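Long-range contacts in MFP2b (Ascaris suum, PDB 2BJR), which enhances polymerization of the major sperm protein (MSP) in the amoeboid motility of nematode sperm and binds a zinc ion: residues E110-G115 and L161-E166; N23-L28 and Y91-I96; E8-F13 and V79-G84; Y34-Y39 and C58-N63. One frame throughout, in Å; residues are numbered along the deposited sequence.

Interaction 1 of 4, residues E110-G115 and L161-E166; sequences EMLRCG and LIIARE
The short strand 110-111 runs antiparallel along the edge of strand 161-166, and close apolar packing by M111 and L112 contrasts with the exposed, watered carboxylate of E110. Two backbone bonds pair E110 with R165: R165 N gives to E110 O at 2.7 Å, nearly along the C=O axis, and E110 N returns a bond to R165 O. Past M111, L112 N donates to I163 O from above the carbonyl plane, and a water bridges L112 O and that same I163 O. In the apolar part the side chains of L112 and I163 lie side by side, with L112 CD2 3.6 Å from I163 CD1. On the face of A164, M111, present as selenomethionine, has CG anti to the carbonyl carbon and then bends, so that CE drops to 3.6 Å from A164 CB while SE meets the tip of I162, CD1.

On the other face, E110 and R165 point the same way. OE1 of E110, met nearly along its C-O axis, takes NE of R165 at 2.8 Å in a straight salt bridge (161°) and a weak, bent bond from NH2. Carboxylate and guanidinium are almost coplanar, 19° apart; one water donates to E110 OE2 and accepts a weak bond from R165 NH2. D9, K7 O and E110 satisfy the buried guanidinium and fix its orientation against the Y91 ring, the acids probably offsetting its charge. The arrangement is that of an antiparallel edge pair in a three-stranded sheet, with 161-166 central between 92-97 and 110-111.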
# COMPACT_ATOMS: atom_id res chain seq x y z
N GLU A 110 -8.01 23.38 3.98
CA GLU A 110 -9.41 22.99 3.63
C GLU A 110 -9.60 21.51 3.90
O GLU A 110 -8.78 20.73 3.47
CB GLU A 110 -9.66 23.12 2.13
CG GLU A 110 -9.69 24.53 1.61
CD GLU A 110 -9.81 24.61 0.11
OE1 GLU A 110 -9.67 23.60 -0.59
OE2 GLU A 110 -10.00 25.74 -0.38
N MSE A 111 -10.69 21.12 4.53
CA MSE A 111 -10.92 19.72 4.85
C MSE A 111 -11.44 19.05 3.62
O MSE A 111 -12.32 19.59 2.92
CB MSE A 111 -11.91 19.55 6.00
CG MSE A 111 -11.52 20.08 7.33
SE MSE A 111 -9.73 19.48 8.01
CE MSE A 111 -8.66 20.99 7.42
N LEU A 112 -10.92 17.87 3.32
CA LEU A 112 -11.46 17.13 2.24
C LEU A 112 -12.90 16.73 2.60
O LEU A 112 -13.18 16.24 3.70
CB LEU A 112 -10.64 15.92 1.94
CG LEU A 112 -11.22 14.93 0.94
CD1 LEU A 112 -10.98 15.47 -0.44
CD2 LEU A 112 -10.57 13.54 1.07
N ARG A 113 -13.79 16.94 1.65
CA ARG A 113 -15.19 16.55 1.85
C ARG A 113 -15.91 16.40 0.53
O ARG A 113 -15.47 16.97 -0.49
CB ARG A 113 -15.92 17.57 2.71
CG ARG A 113 -16.05 18.91 2.02
CD ARG A 113 -16.55 19.98 2.94
NE ARG A 113 -17.94 19.70 3.35
CZ ARG A 113 -18.60 20.40 4.24
NH1 ARG A 113 -18.00 21.42 4.85
NH2 ARG A 113 -19.85 20.09 4.56
N CYS A 114 -16.99 15.63 0.53
CA CYS A 114 -17.97 15.60 -0.56
C CYS A 114 -19.32 15.80 0.06
O CYS A 114 -19.80 14.97 0.81
CB CYS A 114 -17.92 14.30 -1.36
SG CYS A 114 -16.30 13.88 -2.03
N GLY A 115 -19.90 16.97 -0.14
CA GLY A 115 -21.15 17.29 0.52
C GLY A 115 -20.96 17.24 2.02
O GLY A 115 -20.02 17.82 2.59
N LEU A 161 -8.20 9.92 12.13
CA LEU A 161 -7.53 10.78 11.18
C LEU A 161 -8.47 11.13 10.01
O LEU A 161 -9.16 10.29 9.49
CB LEU A 161 -6.29 10.08 10.64
CG LEU A 161 -5.31 9.54 11.68
CD1 LEU A 161 -4.16 8.86 10.96
CD2 LEU A 161 -4.84 10.67 12.54
N ILE A 162 -8.42 12.39 9.59
CA ILE A 162 -9.12 12.91 8.41
C ILE A 162 -8.12 13.62 7.51
O ILE A 162 -6.99 13.92 7.96
CB ILE A 162 -10.27 13.85 8.83
CG1 ILE A 162 -9.75 15.08 9.59
CG2 ILE A 162 -11.20 13.09 9.71
CD1 ILE A 162 -10.77 16.22 9.82
N ILE A 163 -8.49 13.81 6.25
CA ILE A 163 -7.61 14.43 5.25
C ILE A 163 -7.81 15.95 5.18
O ILE A 163 -8.96 16.42 4.99
CB ILE A 163 -7.83 13.83 3.88
CG1 ILE A 163 -7.46 12.34 3.87
CG2 ILE A 163 -7.06 14.55 2.83
CD1 ILE A 163 -7.97 11.58 2.65
N ALA A 164 -6.71 16.69 5.31
CA ALA A 164 -6.69 18.14 5.02
C ALA A 164 -5.99 18.38 3.69
O ALA A 164 -4.99 17.72 3.35
CB ALA A 164 -5.96 18.90 6.14
N ARG A 165 -6.53 19.30 2.89
CA ARG A 165 -5.84 19.86 1.76
C ARG A 165 -4.96 21.03 2.25
O ARG A 165 -5.47 21.99 2.85
CB ARG A 165 -6.84 20.38 0.70
CG ARG A 165 -7.72 19.35 0.05
CD ARG A 165 -9.07 19.90 -0.47
NE ARG A 165 -8.88 21.07 -1.35
CZ ARG A 165 -8.57 21.03 -2.62
NH1 ARG A 165 -8.41 19.88 -3.26
NH2 ARG A 165 -8.42 22.18 -3.30
N GLU A 166 -3.66 20.92 2.00
CA GLU A 166 -2.70 21.95 2.36
C GLU A 166 -2.46 22.77 1.12
O GLU A 166 -2.03 22.24 0.09
CB GLU A 166 -1.39 21.32 2.82
CG GLU A 166 -1.52 20.45 4.04
CD GLU A 166 -1.40 21.18 5.36
OE1 GLU A 166 -1.20 22.41 5.38
OE2 GLU A 166 -1.51 20.50 6.39
O HOH W 1 -9.04 25.39 -2.79
O HOH W 2 -11.59 15.80 5.91

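Interaction 2 of 4, residues N23-L28 and Y91-I96; sequences NPVKAL and YWYNWI
This is loop-on-sheet packing: the irregular segment 23-28, between strands 10-15 and 34-40, lies against aromatic side chains of strand 92-97, an outermost strand of a three-stranded antiparallel sheet. No hydrogen bond crosses the contact; it rests on W95 and, less closely, on Y93. W95 sets out with CG anti to the carbonyl carbon (chi1 -67°), and its indole slides past L28 in the opposite direction. W95 CB is 3.9 Å from L28 CD2. Farther out, CG and CD1 lie beneath L28 CB, and CD1 also meets L28 CD1. L28 CB thus makes a CH-pi contact over the five-membered ring of W95, sitting 3.6 Å from its centroid and only 6° off the ring normal. NE1 and CE2 follow under the same CB and the backbone N of L28, which stands over that face toward the rim. At the far end CH2 approaches A27 CA, and CZ2 runs up against the backbone of 26-28.

L28 itself has CG anti to its backbone N (chi1 -175°), which lays CD1 by W95 CD1 and CD2 by W95 CB and CG. It is exposed, so this is the outer side of the contact. Farther back along both segments, V25 CG2 touches Y93 CE1 loosely at 4.3 Å, while the phenol oxygen of Y93 is engaged by D9. Strand 34-40 adds V35 against W95, and the loop is held to its surroundings by backbone bonds of V25 to V35 and L80. At the indole tip, W95 CZ2 stands 3.5 Å from K26 O and 3.6 Å from L28 N.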
# COMPACT_ATOMS: atom_id res chain seq x y z
N ASN A 23 -2.53 6.40 -9.48
CA ASN A 23 -2.26 7.17 -8.28
C ASN A 23 -3.37 7.26 -7.19
O ASN A 23 -3.71 8.34 -6.72
CB ASN A 23 -1.82 8.57 -8.68
CG ASN A 23 -0.60 8.53 -9.54
OD1 ASN A 23 0.51 8.27 -9.05
ND2 ASN A 23 -0.78 8.70 -10.82
N PRO A 24 -3.90 6.13 -6.77
CA PRO A 24 -4.97 6.15 -5.75
C PRO A 24 -4.42 6.54 -4.37
O PRO A 24 -3.21 6.34 -4.10
CB PRO A 24 -5.49 4.71 -5.80
CG PRO A 24 -4.24 3.94 -6.08
CD PRO A 24 -3.56 4.77 -7.17
N VAL A 25 -5.23 7.15 -3.52
CA VAL A 25 -4.74 7.62 -2.25
C VAL A 25 -5.02 6.53 -1.21
O VAL A 25 -6.17 6.15 -0.99
CB VAL A 25 -5.36 8.94 -1.87
CG1 VAL A 25 -4.99 9.34 -0.42
CG2 VAL A 25 -4.95 10.04 -2.87
N LYS A 26 -3.95 6.04 -0.58
CA LYS A 26 -4.10 5.10 0.54
C LYS A 26 -4.53 5.70 1.84
O LYS A 26 -4.16 6.81 2.15
CB LYS A 26 -2.75 4.40 0.79
CG LYS A 26 -2.23 3.79 -0.46
CD LYS A 26 -1.06 2.92 -0.16
CE LYS A 26 -1.36 1.46 -0.29
NZ LYS A 26 -0.08 0.72 -0.08
N ALA A 27 -5.34 4.99 2.63
CA ALA A 27 -5.48 5.33 4.04
C ALA A 27 -4.10 5.32 4.70
O ALA A 27 -3.34 4.39 4.46
CB ALA A 27 -6.34 4.36 4.70
N LEU A 28 -3.80 6.37 5.49
CA LEU A 28 -2.40 6.59 5.96
C LEU A 28 -1.92 5.37 6.68
O LEU A 28 -2.57 4.91 7.60
CB LEU A 28 -2.33 7.76 6.91
CG LEU A 28 -0.91 8.15 7.38
CD1 LEU A 28 -0.12 8.70 6.25
CD2 LEU A 28 -1.01 9.09 8.55
N TYR A 91 -2.40 21.88 -4.14
CA TYR A 91 -2.63 21.28 -2.82
C TYR A 91 -1.86 19.99 -2.68
O TYR A 91 -1.42 19.37 -3.66
CB TYR A 91 -4.15 21.00 -2.58
CG TYR A 91 -4.73 19.98 -3.49
CD1 TYR A 91 -4.83 18.63 -3.12
CD2 TYR A 91 -5.21 20.33 -4.74
CE1 TYR A 91 -5.35 17.68 -3.99
CE2 TYR A 91 -5.75 19.37 -5.60
CZ TYR A 91 -5.81 18.06 -5.22
OH TYR A 91 -6.30 17.13 -6.10
N TRP A 92 -1.70 19.58 -1.44
CA TRP A 92 -1.28 18.21 -1.09
C TRP A 92 -2.08 17.77 0.12
O TRP A 92 -2.63 18.60 0.86
CB TRP A 92 0.23 18.11 -0.78
CG TRP A 92 0.77 19.09 0.27
CD1 TRP A 92 1.10 20.42 0.06
CD2 TRP A 92 1.12 18.81 1.62
NE1 TRP A 92 1.57 20.97 1.22
CE2 TRP A 92 1.61 20.01 2.19
CE3 TRP A 92 1.05 17.68 2.43
CZ2 TRP A 92 2.01 20.11 3.52
CZ3 TRP A 92 1.48 17.77 3.75
CH2 TRP A 92 1.94 18.98 4.28
N TYR A 93 -2.21 16.46 0.29
CA TYR A 93 -3.03 15.90 1.36
C TYR A 93 -2.20 15.61 2.60
O TYR A 93 -1.07 15.09 2.53
CB TYR A 93 -3.71 14.63 0.88
CG TYR A 93 -4.79 14.84 -0.16
CD1 TYR A 93 -4.91 13.97 -1.24
CD2 TYR A 93 -5.74 15.86 -0.03
CE1 TYR A 93 -5.92 14.12 -2.16
CE2 TYR A 93 -6.76 15.99 -0.97
CZ TYR A 93 -6.84 15.13 -2.01
OH TYR A 93 -7.84 15.27 -2.96
N ASN A 94 -2.74 16.01 3.73
CA ASN A 94 -2.11 15.80 5.03
C ASN A 94 -3.14 15.20 5.97
O ASN A 94 -4.22 15.75 6.15
CB ASN A 94 -1.62 17.15 5.57
CG ASN A 94 -0.72 17.01 6.78
OD1 ASN A 94 -0.22 15.94 7.09
ND2 ASN A 94 -0.52 18.12 7.48
N TRP A 95 -2.81 14.07 6.59
CA TRP A 95 -3.75 13.43 7.52
C TRP A 95 -3.60 14.03 8.89
O TRP A 95 -2.51 14.02 9.43
CB TRP A 95 -3.53 11.91 7.58
CG TRP A 95 -3.85 11.14 6.35
CD1 TRP A 95 -3.08 10.99 5.26
CD2 TRP A 95 -5.06 10.39 6.08
NE1 TRP A 95 -3.73 10.23 4.31
CE2 TRP A 95 -4.93 9.82 4.80
CE3 TRP A 95 -6.25 10.19 6.79
CZ2 TRP A 95 -5.92 9.03 4.23
CZ3 TRP A 95 -7.22 9.39 6.23
CH2 TRP A 95 -7.05 8.82 4.96
N ILE A 96 -4.67 14.55 9.48
CA ILE A 96 -4.62 15.16 10.79
C ILE A 96 -5.57 14.47 11.75
O ILE A 96 -6.51 13.81 11.32
CB ILE A 96 -4.99 16.66 10.72
CG1 ILE A 96 -6.48 16.83 10.31
CG2 ILE A 96 -4.09 17.33 9.77
CD1 ILE A 96 -6.97 18.25 10.42

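Interaction 3 of 4, residues E8-F13 and V79-G84; sequences EDTWAF and VLQYKG. With SO4 (sulfate ion), chain D.
W11 leaves its strand with CG anti to the carbonyl carbon (chi1 -66°) and its ring turned across it (chi2 94°), while L80 has CG anti to its backbone N (chi1 -172°); the two side chains cross obliquely on one face of the sheet. These torsions carry L80 CD1 over the middle of the indole's six-membered ring, a CH-pi contact of 3.7 Å to the centroid. L80 CB meets the same ring system at CZ3 of W11, 3.6 Å away. V35 and L37 of strand 34-40 also pack on W11.

On the opposite face, the Q81 chain is extended and reaches alongside T10, its OE1 3.4 Å from T10 CG2, and passes over A12 CB. A water donates to Q81 OE1 and bonds weakly to T10 OG1; the amide NE2 is held by D22 O. Backbone bonds set the pairing of the strands. A12 and V79 exchange two: A12 N reaches V79 O at 2.8 Å from above the carbonyl plane, and V79 N reaches A12 O in plane at 2.9 Å. Q81 N gives to T10 O nearly along the C=O axis. A second water, accepting from T10 N and donating to Q81 O, bridges the two backbones beside T10 and Q81. Beyond the pairing, F13 N donates to O4 of a sulfate at 3.0 Å, the ion probably coming from the crystallisation liquor. The whole is typical of an antiparallel edge pair, here joining the outermost strand 10-15 to strand 76-81 of a six-stranded sheet.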
# COMPACT_ATOMS: atom_id res chain seq x y z
N GLU A 8 -9.71 21.18 -7.74
CA GLU A 8 -10.58 20.42 -6.85
C GLU A 8 -10.01 19.03 -6.74
O GLU A 8 -9.31 18.56 -7.64
CB GLU A 8 -11.98 20.27 -7.45
CG GLU A 8 -12.77 21.53 -7.68
CD GLU A 8 -13.96 21.30 -8.61
OE1 GLU A 8 -14.25 20.12 -8.99
OE2 GLU A 8 -14.60 22.31 -8.95
N ASP A 9 -10.42 18.32 -5.70
CA ASP A 9 -10.05 16.92 -5.57
C ASP A 9 -10.50 16.10 -6.75
O ASP A 9 -11.58 16.32 -7.31
CB ASP A 9 -10.67 16.36 -4.29
CG ASP A 9 -10.39 17.20 -3.11
OD1 ASP A 9 -9.21 17.35 -2.75
OD2 ASP A 9 -11.29 17.80 -2.49
N THR A 10 -9.70 15.14 -7.14
CA THR A 10 -10.08 14.20 -8.17
C THR A 10 -10.49 12.89 -7.55
O THR A 10 -9.68 12.21 -6.89
CB THR A 10 -8.95 13.91 -9.16
OG1 THR A 10 -8.62 15.09 -9.88
CG2 THR A 10 -9.41 12.95 -10.22
N TRP A 11 -11.73 12.53 -7.83
CA TRP A 11 -12.28 11.24 -7.48
C TRP A 11 -12.34 10.45 -8.76
O TRP A 11 -13.23 10.63 -9.62
CB TRP A 11 -13.67 11.40 -6.83
CG TRP A 11 -13.56 12.09 -5.52
CD1 TRP A 11 -13.69 13.41 -5.29
CD2 TRP A 11 -13.24 11.50 -4.25
NE1 TRP A 11 -13.51 13.68 -3.96
CE2 TRP A 11 -13.24 12.52 -3.30
CE3 TRP A 11 -13.01 10.20 -3.81
CZ2 TRP A 11 -12.97 12.31 -1.94
CZ3 TRP A 11 -12.78 9.99 -2.46
CH2 TRP A 11 -12.74 11.04 -1.55
N ALA A 12 -11.36 9.58 -8.93
CA ALA A 12 -11.17 8.87 -10.17
C ALA A 12 -12.11 7.72 -10.36
O ALA A 12 -12.56 7.09 -9.41
CB ALA A 12 -9.70 8.38 -10.28
N PHE A 13 -12.34 7.40 -11.62
CA PHE A 13 -13.24 6.34 -12.07
C PHE A 13 -12.76 5.01 -11.57
O PHE A 13 -11.59 4.61 -11.81
CB PHE A 13 -13.24 6.35 -13.61
CG PHE A 13 -14.02 5.23 -14.26
CD1 PHE A 13 -15.38 5.05 -14.00
CD2 PHE A 13 -13.40 4.40 -15.18
CE1 PHE A 13 -16.09 4.04 -14.63
CE2 PHE A 13 -14.11 3.39 -15.81
CZ PHE A 13 -15.45 3.21 -15.53
N VAL A 79 -12.37 6.40 -6.57
CA VAL A 79 -11.20 6.30 -5.69
C VAL A 79 -10.44 7.59 -5.74
O VAL A 79 -10.19 8.18 -6.83
CB VAL A 79 -10.32 5.10 -6.08
CG1 VAL A 79 -9.07 4.98 -5.15
CG2 VAL A 79 -11.15 3.83 -5.99
N LEU A 80 -10.19 8.14 -4.57
CA LEU A 80 -9.44 9.38 -4.47
C LEU A 80 -8.10 9.21 -5.18
O LEU A 80 -7.43 8.17 -5.04
CB LEU A 80 -9.20 9.74 -3.04
CG LEU A 80 -8.60 11.12 -2.74
CD1 LEU A 80 -9.47 12.25 -3.29
CD2 LEU A 80 -8.48 11.24 -1.24
N GLN A 81 -7.74 10.22 -5.97
CA GLN A 81 -6.52 10.20 -6.78
C GLN A 81 -5.70 11.41 -6.46
O GLN A 81 -6.20 12.49 -6.26
CB GLN A 81 -6.87 10.15 -8.25
CG GLN A 81 -5.75 10.26 -9.24
CD GLN A 81 -6.24 10.12 -10.68
OE1 GLN A 81 -6.77 11.08 -11.20
NE2 GLN A 81 -6.14 8.94 -11.28
N TYR A 82 -4.37 11.22 -6.41
CA TYR A 82 -3.46 12.31 -6.27
C TYR A 82 -2.34 12.09 -7.31
O TYR A 82 -1.34 11.43 -7.04
CB TYR A 82 -2.95 12.44 -4.83
CG TYR A 82 -2.19 13.71 -4.63
CD1 TYR A 82 -2.84 14.91 -4.40
CD2 TYR A 82 -0.78 13.74 -4.77
CE1 TYR A 82 -2.17 16.09 -4.27
CE2 TYR A 82 -0.09 14.94 -4.62
CZ TYR A 82 -0.76 16.11 -4.36
OH TYR A 82 -0.09 17.33 -4.23
N LYS A 83 -2.59 12.60 -8.53
CA LYS A 83 -1.74 12.46 -9.71
C LYS A 83 -1.14 13.83 -9.95
O LYS A 83 -1.86 14.78 -10.22
CB LYS A 83 -2.60 12.04 -10.89
CG LYS A 83 -1.94 11.87 -12.24
CD LYS A 83 -2.82 10.99 -13.15
CE LYS A 83 -2.02 10.45 -14.34
NZ LYS A 83 -2.79 9.68 -15.37
N GLY A 84 0.18 13.93 -9.90
CA GLY A 84 0.87 15.19 -10.06
C GLY A 84 1.36 15.60 -8.70
O GLY A 84 1.50 14.76 -7.81
S SO4 D . -10.21 9.20 -14.09
O1 SO4 D . -10.16 9.46 -15.55
O2 SO4 D . -9.78 7.81 -13.91
O3 SO4 D . -9.26 10.12 -13.43
O4 SO4 D . -11.56 9.50 -13.60
O HOH W 3 -7.22 14.81 -5.69
O HOH W 4 -6.04 13.52 -11.19

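Interaction 4 of 4, residues Y34-Y39 and C58-N63; sequences YVALWY and CSFPYN
Strands 34-39 and 58-62 face each other without a hydrogen bond between them, their axes 8.2 Å apart at closest approach and inclined at 52°; the contact is made by side chains, with the backbone of 37-38 also touching the F60 ring. The CH-pi contact is central. F60, with CG anti to the carbonyl carbon, turns one ring face to W38 CB, which stands 3.6 Å from the ring centroid and 13° off the normal. The backbone joins in at the ring's edge, where L37 N lies in its plane, and W38 N is 3.5 Å from F60 CE2.

Of the aromatic pairs, the one with Y62 is T-shaped. W38 has CG anti to its backbone N, which directs the six-membered ring edge-on at the face of Y62, planes at 76° and centroids 5.9 Å apart. The indole's five-membered ring meets F60 obliquely. W38, F60 and Y62 thus form an aromatic cluster. Plain apolar contact adds A36, whose CB touches F60 CZ at 3.7 Å. The one polar atom of the indole, NE1 of W38, is satisfied by L73 O.

Both strands belong to the same six-stranded antiparallel sheet, where 43-52 pairs with each of them and so separates them. L73 of helix 70-73 and I77 of strand 76-81 both pack on C58 and F60.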
# COMPACT_ATOMS: atom_id res chain seq x y z
N TYR A 34 -7.79 1.98 0.47
CA TYR A 34 -7.79 3.22 -0.31
C TYR A 34 -9.09 3.99 -0.08
O TYR A 34 -10.13 3.39 0.14
CB TYR A 34 -7.59 2.95 -1.81
CG TYR A 34 -6.38 2.10 -2.15
CD1 TYR A 34 -6.41 0.72 -2.04
CD2 TYR A 34 -5.22 2.69 -2.64
CE1 TYR A 34 -5.29 -0.05 -2.34
CE2 TYR A 34 -4.13 1.93 -2.96
CZ TYR A 34 -4.17 0.59 -2.83
OH TYR A 34 -3.07 -0.11 -3.23
N VAL A 35 -8.99 5.32 -0.18
CA VAL A 35 -10.10 6.22 0.06
C VAL A 35 -11.07 6.12 -1.13
O VAL A 35 -10.69 6.38 -2.29
CB VAL A 35 -9.62 7.70 0.28
CG1 VAL A 35 -10.79 8.56 0.64
CG2 VAL A 35 -8.59 7.75 1.39
N ALA A 36 -12.33 5.82 -0.82
CA ALA A 36 -13.34 5.57 -1.83
C ALA A 36 -14.62 6.32 -1.56
O ALA A 36 -14.88 6.78 -0.45
CB ALA A 36 -13.64 4.11 -1.98
N LEU A 37 -15.37 6.47 -2.63
CA LEU A 37 -16.58 7.31 -2.65
C LEU A 37 -17.69 6.65 -3.48
O LEU A 37 -17.47 6.13 -4.57
CB LEU A 37 -16.25 8.69 -3.24
CG LEU A 37 -17.44 9.65 -3.51
CD1 LEU A 37 -18.12 10.09 -2.19
CD2 LEU A 37 -16.88 10.84 -4.30
N TRP A 38 -18.91 6.72 -2.95
CA TRP A 38 -20.09 6.20 -3.65
C TRP A 38 -21.26 7.16 -3.41
O TRP A 38 -21.22 8.02 -2.52
CB TRP A 38 -20.40 4.81 -3.09
CG TRP A 38 -21.57 4.04 -3.72
CD1 TRP A 38 -21.69 3.55 -4.99
CD2 TRP A 38 -22.78 3.68 -3.04
NE1 TRP A 38 -22.91 2.92 -5.13
CE2 TRP A 38 -23.59 2.97 -3.96
CE3 TRP A 38 -23.25 3.88 -1.76
CZ2 TRP A 38 -24.85 2.48 -3.62
CZ3 TRP A 38 -24.51 3.37 -1.42
CH2 TRP A 38 -25.27 2.67 -2.34
N TYR A 39 -22.27 7.02 -4.26
CA TYR A 39 -23.46 7.88 -4.19
C TYR A 39 -24.69 7.01 -4.20
O TYR A 39 -24.75 6.00 -4.90
CB TYR A 39 -23.55 8.83 -5.38
CG TYR A 39 -22.55 9.93 -5.34
CD1 TYR A 39 -21.27 9.70 -5.76
CD2 TYR A 39 -22.89 11.20 -4.95
CE1 TYR A 39 -20.36 10.69 -5.78
CE2 TYR A 39 -21.98 12.20 -4.96
CZ TYR A 39 -20.69 11.93 -5.35
OH TYR A 39 -19.74 12.93 -5.40
N CYS A 58 -14.61 -3.24 -2.63
CA CYS A 58 -14.91 -2.10 -1.81
C CYS A 58 -16.05 -2.36 -0.83
O CYS A 58 -16.77 -3.37 -0.93
CB CYS A 58 -15.19 -0.87 -2.67
SG CYS A 58 -16.51 -1.20 -3.90
N SER A 59 -16.17 -1.47 0.14
CA SER A 59 -17.13 -1.57 1.24
C SER A 59 -17.62 -0.20 1.66
O SER A 59 -16.82 0.70 1.91
CB SER A 59 -16.50 -2.27 2.44
OG SER A 59 -17.40 -2.36 3.53
N PHE A 60 -18.95 -0.04 1.76
CA PHE A 60 -19.56 1.22 2.18
C PHE A 60 -20.68 0.87 3.18
O PHE A 60 -21.32 -0.16 3.03
CB PHE A 60 -20.18 1.98 0.99
CG PHE A 60 -19.18 2.46 -0.02
CD1 PHE A 60 -18.73 1.61 -0.97
CD2 PHE A 60 -18.61 3.73 0.08
CE1 PHE A 60 -17.78 2.00 -1.87
CE2 PHE A 60 -17.69 4.15 -0.84
CZ PHE A 60 -17.26 3.29 -1.79
N PRO A 61 -20.86 1.69 4.21
CA PRO A 61 -21.98 1.57 5.14
C PRO A 61 -23.23 2.31 4.66
O PRO A 61 -23.21 3.50 4.40
CB PRO A 61 -21.44 2.20 6.41
CG PRO A 61 -20.35 3.12 5.98
CD PRO A 61 -19.94 2.76 4.61
N TYR A 62 -24.31 1.58 4.53
CA TYR A 62 -25.59 2.17 4.10
C TYR A 62 -26.75 1.30 4.58
O TYR A 62 -26.67 0.09 4.46
CB TYR A 62 -25.62 2.23 2.60
CG TYR A 62 -26.91 2.77 2.04
CD1 TYR A 62 -27.26 4.10 2.20
CD2 TYR A 62 -27.80 1.92 1.37
CE1 TYR A 62 -28.49 4.60 1.68
CE2 TYR A 62 -29.00 2.39 0.86
CZ TYR A 62 -29.34 3.73 1.02
OH TYR A 62 -30.53 4.17 0.48
N ASN A 63 -27.85 1.92 4.99
CA ASN A 63 -29.06 1.17 5.38
C ASN A 63 -28.60 0.15 6.45
O ASN A 63 -29.04 -1.03 6.41
CB ASN A 63 -29.68 0.50 4.13
CG ASN A 63 -31.09 -0.11 4.34
OD1 ASN A 63 -31.79 0.13 5.33
ND2 ASN A 63 -31.51 -0.92 3.36

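Overall arrangement
From the N terminus, the chain enters strand 10-15 and passes through loop 23-28 into strand 34-40. Interaction 4 closes the shortest loop, 18 residues, lying wholly within the 65 that interaction 3 closes between 8-13 and 79-84 and the 62 that interaction 2 closes between 23-28 and 91-96. Interactions 2 and 3 cross, their segments alternating along the chain, and touch where Y91 O meets Y82 OH. Interaction 1 opens only after the others have closed and spans 45 residues. Interactions 3 and 4 belong to the six-stranded sheet; interaction 1 builds the three-stranded sheet, which interaction 2 joins to loop 23-28. L112 against L80 further ties interactions 1 and 3.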